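PDB 2HC9: leucine aminopeptidase 1 from Caenorhabditis elegans, which releases N-terminal amino acids, preferably leucine, from peptides as a two-zinc M17 aminopeptidase and probably acts as a digestive enzyme. Local coordinates for residues S243-L249 with F294-A300. The protein carries 1 engineered substitution. Numbering follows the deposited sequence.
Sequences STEHIAL and FSQTLHA
Strands 246-249 and 297-300 run parallel at 16°, their axes 4.6 Å apart. Both are extended (phi -76° to -142°, psi 99° to 138°); T244 (-79/-35) and S295 (-91/-9) bend before them. H246 pairs with T297, through to L249 with A300. I247 N donates a hydrogen bond to T297 O (2.9 Å), H299 N to I247 O (2.8 Å), L249 N to H299 O (2.7 Å), and weakly T297 N to E245 O (3.3 Å). On one face L298 (chi1 t, chi2 p) sets CD1 into the notch between I247 CG2 (3.7 Å) and L249 CD1 (4.0 Å). I247 CD1 meets the F294 ring edge at CZ (4.1 Å). Helix 277-290 links the strands in a beta-alpha-beta crossover of the M17 catalytic domain and packs on L249, L298 and A300. On the other face H299, hydrogen-bonded through ND1 to S237 OG, lies beside small A248. Q296 (chi1 m, chi2 m) bends across; its OE1 fills the 243-245 loop's hollow, accepting a hydrogen bond from E245 N (2.7 Å).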
ATOM      1  N   SER A 243      40.587  19.733 -34.895  1.00 26.38           N
ATOM      2  CA  SER A 243      40.791  19.068 -33.602  1.00 21.71           C
ATOM      3  C   SER A 243      40.710  17.557 -33.829  1.00 22.57           C
ATOM      4  O   SER A 243      40.002  17.089 -34.723  1.00 24.80           O
ATOM      5  CB  SER A 243      39.731  19.515 -32.587  1.00 23.10           C
ATOM      6  OG  SER A 243      38.431  19.110 -33.003  1.00 20.75           O
ATOM      7  N   THR A 244      41.441  16.793 -33.030  1.00 23.19           N
ATOM      8  CA  THR A 244      41.388  15.342 -33.171  1.00 24.61           C
ATOM      9  C   THR A 244      40.133  14.753 -32.521  1.00 23.42           C
ATOM     10  O   THR A 244      39.579  13.775 -33.025  1.00 22.32           O
ATOM     11  CB  THR A 244      42.660  14.674 -32.633  1.00 29.04           C
ATOM     12  OG1 THR A 244      42.802  14.956 -31.244  1.00 40.95           O
ATOM     13  CG2 THR A 244      43.861  15.246 -33.319  1.00 27.90           C
ATOM     14  N   GLU A 245      39.697  15.357 -31.415  1.00 20.09           N
ATOM     15  CA  GLU A 245      38.459  14.936 -30.716  1.00 22.01           C
ATOM     16  C   GLU A 245      37.250  15.824 -30.999  1.00 22.83           C
ATOM     17  O   GLU A 245      37.373  17.019 -31.311  1.00 19.19           O
ATOM     18  CB  GLU A 245      38.673  14.863 -29.197  1.00 23.27           C
ATOM     19  CG  GLU A 245      39.890  14.037 -28.742  1.00 23.36           C
ATOM     20  CD  GLU A 245      39.865  12.571 -29.183  1.00 30.54           C
ATOM     21  OE1 GLU A 245      38.774  12.029 -29.475  1.00 25.43           O
ATOM     22  OE2 GLU A 245      40.959  11.958 -29.233  1.00 26.70           O
ATOM     23  N   HIS A 246      36.067  15.235 -30.861  1.00 18.91           N
ATOM     24  CA  HIS A 246      34.818  15.934 -31.088  1.00 15.78           C
ATOM     25  C   HIS A 246      33.886  15.403 -30.008  1.00 17.02           C
ATOM     26  O   HIS A 246      33.393  14.279 -30.111  1.00 18.99           O
ATOM     27  CB  HIS A 246      34.281  15.609 -32.496  1.00 18.82           C
ATOM     28  CG  HIS A 246      35.111  16.220 -33.576  1.00 22.81           C
ATOM     29  ND1 HIS A 246      36.267  15.629 -34.037  1.00 27.36           N
ATOM     30  CD2 HIS A 246      35.010  17.408 -34.213  1.00 22.52           C
ATOM     31  CE1 HIS A 246      36.821  16.410 -34.945  1.00 27.12           C
ATOM     32  NE2 HIS A 246      36.082  17.495 -35.071  1.00 25.97           N
ATOM     33  N   ILE A 247      33.746  16.183 -28.935  1.00 17.54           N
ATOM     34  CA  ILE A 247      33.187  15.674 -27.674  1.00 17.09           C
ATOM     35  C   ILE A 247      31.849  16.368 -27.431  1.00 18.30           C
ATOM     36  O   ILE A 247      31.758  17.587 -27.564  1.00 18.42           O
ATOM     37  CB  ILE A 247      34.162  15.955 -26.483  1.00 17.20           C
ATOM     38  CG1 ILE A 247      35.523  15.273 -26.734  1.00 19.22           C
ATOM     39  CG2 ILE A 247      33.543  15.527 -25.156  1.00 18.51           C
ATOM     40  CD1 ILE A 247      36.678  15.838 -25.910  1.00 19.90           C
ATOM     41  N   ALA A 248      30.808  15.593 -27.108  1.00 15.06           N
ATOM     42  CA  ALA A 248      29.505  16.175 -26.757  1.00 14.85           C
ATOM     43  C   ALA A 248      29.189  15.878 -25.306  1.00 18.54           C
ATOM     44  O   ALA A 248      29.400  14.753 -24.827  1.00 17.65           O
ATOM     45  CB  ALA A 248      28.409  15.631 -27.650  1.00 17.93           C
ATOM     46  N   LEU A 249      28.682  16.896 -24.605  1.00 16.65           N
ATOM     47  CA  LEU A 249      28.177  16.755 -23.251  1.00 15.98           C
ATOM     48  C   LEU A 249      26.662  16.952 -23.296  1.00 17.36           C
ATOM     49  O   LEU A 249      26.179  18.085 -23.409  1.00 15.57           O
ATOM     50  CB  LEU A 249      28.791  17.821 -22.315  1.00 17.90           C
ATOM     51  CG  LEU A 249      30.320  17.835 -22.294  1.00 17.74           C
ATOM     52  CD1 LEU A 249      30.868  19.053 -21.535  1.00 15.41           C
ATOM     53  CD2 LEU A 249      30.910  16.521 -21.716  1.00 19.18           C
ATOM     54  N   PHE A 294      40.320  25.349 -24.112  1.00 18.74           N
ATOM     55  CA  PHE A 294      40.011  23.961 -24.462  1.00 21.50           C
ATOM     56  C   PHE A 294      40.299  23.681 -25.946  1.00 19.25           C
ATOM     57  O   PHE A 294      39.744  24.333 -26.849  1.00 19.93           O
ATOM     58  CB  PHE A 294      38.546  23.628 -24.163  1.00 18.69           C
ATOM     59  CG  PHE A 294      38.252  22.141 -24.150  1.00 18.75           C
ATOM     60  CD1 PHE A 294      38.551  21.369 -23.018  1.00 20.36           C
ATOM     61  CD2 PHE A 294      37.642  21.526 -25.246  1.00 18.10           C
ATOM     62  CE1 PHE A 294      38.272  19.983 -22.992  1.00 19.83           C
ATOM     63  CE2 PHE A 294      37.359  20.153 -25.228  1.00 17.76           C
ATOM     64  CZ  PHE A 294      37.679  19.385 -24.099  1.00 17.44           C
ATOM     65  N   SER A 295      41.158  22.701 -26.178  1.00 19.54           N
ATOM     66  CA  SER A 295      41.851  22.572 -27.455  1.00 22.26           C
ATOM     67  C   SER A 295      41.089  21.682 -28.451  1.00 21.82           C
ATOM     68  O   SER A 295      41.482  21.579 -29.615  1.00 21.17           O
ATOM     69  CB  SER A 295      43.252  22.003 -27.236  1.00 20.87           C
ATOM     70  OG  SER A 295      43.179  20.650 -26.822  1.00 24.78           O
ATOM     71  N   GLN A 296      40.029  21.014 -27.986  1.00 19.25           N
ATOM     72  CA  GLN A 296      39.263  20.108 -28.849  1.00 17.11           C
ATOM     73  C   GLN A 296      37.880  20.660 -29.118  1.00 17.19           C
ATOM     74  O   GLN A 296      37.444  21.600 -28.478  1.00 19.57           O
ATOM     75  CB  GLN A 296      39.179  18.719 -28.218  1.00 19.70           C
ATOM     76  CG  GLN A 296      40.525  18.150 -27.853  1.00 21.69           C
ATOM     77  CD  GLN A 296      41.407  17.938 -29.070  1.00 28.09           C
ATOM     78  OE1 GLN A 296      40.967  17.384 -30.084  1.00 26.56           O
ATOM     79  NE2 GLN A 296      42.654  18.417 -28.991  1.00 29.02           N
ATOM     80  N   THR A 297      37.189  20.092 -30.095  1.00 18.34           N
ATOM     81  CA  THR A 297      35.858  20.555 -30.372  1.00 14.95           C
ATOM     82  C   THR A 297      34.960  19.992 -29.268  1.00 17.86           C
ATOM     83  O   THR A 297      35.081  18.811 -28.897  1.00 18.59           O
ATOM     84  CB  THR A 297      35.389  20.071 -31.761  1.00 20.59           C
ATOM     85  OG1 THR A 297      36.138  20.770 -32.773  1.00 22.24           O
ATOM     86  CG2 THR A 297      33.893  20.338 -31.957  1.00 19.69           C
ATOM     87  N   LEU A 298      34.087  20.848 -28.739  1.00 18.61           N
ATOM     88  CA  LEU A 298      33.290  20.508 -27.548  1.00 17.95           C
ATOM     89  C   LEU A 298      31.900  21.082 -27.734  1.00 18.90           C
ATOM     90  O   LEU A 298      31.755  22.238 -28.159  1.00 17.63           O
ATOM     91  CB  LEU A 298      33.919  21.087 -26.269  1.00 18.14           C
ATOM     92  CG  LEU A 298      33.224  20.729 -24.945  1.00 18.85           C
ATOM     93  CD1 LEU A 298      33.292  19.199 -24.685  1.00 16.11           C
ATOM     94  CD2 LEU A 298      33.830  21.531 -23.759  1.00 19.94           C
ATOM     95  N   HIS A 299      30.879  20.286 -27.395  1.00 16.87           N
ATOM     96  CA  HIS A 299      29.486  20.752 -27.498  1.00 17.30           C
ATOM     97  C   HIS A 299      28.760  20.461 -26.173  1.00 17.99           C
ATOM     98  O   HIS A 299      28.939  19.390 -25.586  1.00 19.82           O
ATOM     99  CB  HIS A 299      28.732  20.028 -28.621  1.00 19.21           C
ATOM    100  CG  HIS A 299      29.458  19.986 -29.939  1.00 22.13           C
ATOM    101  ND1 HIS A 299      29.334  20.980 -30.890  1.00 17.54           N
ATOM    102  CD2 HIS A 299      30.280  19.051 -30.476  1.00 21.81           C
ATOM    103  CE1 HIS A 299      30.056  20.661 -31.954  1.00 24.27           C
ATOM    104  NE2 HIS A 299      30.646  19.498 -31.726  1.00 20.98           N
ATOM    105  N   ALA A 300      27.951  21.409 -25.712  1.00 15.68           N
ATOM    106  CA  ALA A 300      26.978  21.140 -24.633  1.00 15.75           C
ATOM    107  C   ALA A 300      25.612  21.046 -25.303  1.00 19.68           C
ATOM    108  O   ALA A 300      25.223  21.961 -26.040  1.00 18.09           O
ATOM    109  CB  ALA A 300      27.006  22.251 -23.582  1.00 17.73           C
TER
HETATM  110  O   HOH W   1      43.831  18.226 -31.852  1.00 34.80           O